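Local coordinates for FMN-binding protein (Syntrophomonas wolfei subsp. wolfei, PDB 3IN6), which binds flavin mononucleotide as a flavoprotein of two identical chains, at residues 23-27 and 28-32. Sequence-based numbering, arbitrary orientation.
Sequences RSLIN and ANYIS
Asn29 turns back on the end of helix 2-28 and seizes the carbonyl of Ile26 with two donors. Its side-chain ND2 lies 2.7 Å from Ile26 O and in the plane of that carbonyl, and the oxygen lies almost in the plane of the Asn29 amide, although the N-H is bent (132° at the hydrogen). The second donor, Asn29 N at 3.0 Å from the same Ile26 O, comes from above that carbonyl plane, so the two bonds reach the oxygen from different directions. With chi1 at -70°, Asn29 CG sits beside its own backbone N, which lets side chain and main chain serve one acceptor.

The helix ends here in a Schellman-like turn: Ala28 N still makes an i to i-4 bond to Ser24 O (3.1 Å), whereas Asn29 N makes the 5-to-2 bond and Asn29 takes positive phi (60°), leaving right-handed helical phi/psi. Leu25 O lacks the 6-to-1 bond from Tyr30 N; a water takes its place, donating to Leu25 O at 2.7 Å and accepting from Tyr30 N at 2.8 Å, bridging the last turn to the outgoing loop. The Tyr30 ring also meets Leu25, Tyr30 CE2 to Leu25 CD2 at 4.0 Å, the two side chains lying aslant.

Further out, Asn29 ND2 also donates to Leu52 O, which helps fix the amide's rotation, and Asn27 OD1 accepts from Met54 N; both tie the helix end to strand 52-55. Leu25 and Tyr30 rest on strand 79-87, while the loop continues through Ile31, which touches the flavin, into strand 33-38.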
# COMPACT_ATOMS: atom_id res chain seq x y z
N ARG A 23 2.32 -5.51 16.57
CA ARG A 23 1.42 -6.49 17.17
C ARG A 23 0.06 -5.87 17.39
O ARG A 23 -0.95 -6.43 16.98
CB ARG A 23 1.93 -6.98 18.54
CG ARG A 23 1.16 -8.17 19.10
CD ARG A 23 1.67 -8.67 20.48
NE ARG A 23 3.10 -8.63 20.54
CZ ARG A 23 3.88 -9.48 19.87
NH1 ARG A 23 3.33 -10.43 19.12
NH2 ARG A 23 5.19 -9.37 19.95
N SER A 24 0.04 -4.72 18.06
CA SER A 24 -1.22 -4.04 18.37
C SER A 24 -2.02 -3.65 17.14
O SER A 24 -3.21 -3.96 17.05
CB SER A 24 -0.97 -2.79 19.19
OG SER A 24 -0.60 -3.13 20.51
N LEU A 25 -1.36 -2.99 16.19
CA LEU A 25 -2.05 -2.48 15.00
C LEU A 25 -2.51 -3.61 14.06
O LEU A 25 -3.58 -3.54 13.51
CB LEU A 25 -1.16 -1.47 14.26
CG LEU A 25 -0.92 -0.16 15.02
CD1 LEU A 25 0.24 0.62 14.44
CD2 LEU A 25 -2.18 0.69 15.02
N ILE A 26 -1.69 -4.64 13.87
CA ILE A 26 -2.10 -5.75 13.03
C ILE A 26 -3.29 -6.48 13.65
O ILE A 26 -4.33 -6.65 13.02
CB ILE A 26 -0.95 -6.75 12.78
CG1 ILE A 26 0.12 -6.12 11.89
CG2 ILE A 26 -1.48 -8.02 12.10
CD1 ILE A 26 -0.34 -5.86 10.44
N ASN A 27 -3.15 -6.88 14.91
CA ASN A 27 -4.19 -7.67 15.54
C ASN A 27 -5.52 -6.92 15.76
O ASN A 27 -6.56 -7.56 15.89
CB ASN A 27 -3.67 -8.31 16.83
CG ASN A 27 -2.61 -9.36 16.57
OD1 ASN A 27 -2.48 -9.88 15.44
ND2 ASN A 27 -1.86 -9.70 17.61
N ALA A 28 -5.48 -5.59 15.77
CA ALA A 28 -6.73 -4.78 15.88
C ALA A 28 -7.62 -4.94 14.64
O ALA A 28 -8.83 -4.75 14.71
CB ALA A 28 -6.40 -3.31 16.11
N ASN A 29 -7.01 -5.28 13.51
CA ASN A 29 -7.72 -5.50 12.24
C ASN A 29 -8.50 -4.26 11.76
O ASN A 29 -9.70 -4.31 11.53
CB ASN A 29 -8.64 -6.75 12.32
CG ASN A 29 -7.87 -8.07 12.39
OD1 ASN A 29 -8.47 -9.13 12.29
ND2 ASN A 29 -6.55 -8.02 12.54
N TYR A 30 -7.80 -3.15 11.61
CA TYR A 30 -8.45 -1.94 11.11
C TYR A 30 -8.77 -2.10 9.62
O TYR A 30 -8.06 -2.80 8.89
CB TYR A 30 -7.56 -0.70 11.30
CG TYR A 30 -7.41 -0.26 12.74
CD1 TYR A 30 -8.40 0.48 13.36
CD2 TYR A 30 -6.26 -0.55 13.46
CE1 TYR A 30 -8.25 0.90 14.67
CE2 TYR A 30 -6.11 -0.14 14.76
CZ TYR A 30 -7.10 0.59 15.36
OH TYR A 30 -6.95 0.98 16.66
N ILE A 31 -9.85 -1.46 9.19
CA ILE A 31 -10.25 -1.45 7.78
C ILE A 31 -9.08 -0.90 6.97
O ILE A 31 -8.74 -1.44 5.91
CB ILE A 31 -11.48 -0.53 7.55
CG1 ILE A 31 -12.70 -1.03 8.31
CG2 ILE A 31 -11.85 -0.46 6.08
CD1 ILE A 31 -13.93 -0.11 8.19
N SER A 32 -8.43 0.13 7.51
CA SER A 32 -7.33 0.79 6.85
C SER A 32 -6.01 0.02 6.99
O SER A 32 -5.03 0.53 7.54
CB SER A 32 -7.19 2.20 7.42
OG SER A 32 -6.62 2.11 8.70
O HOH W 1 -5.14 -3.88 11.36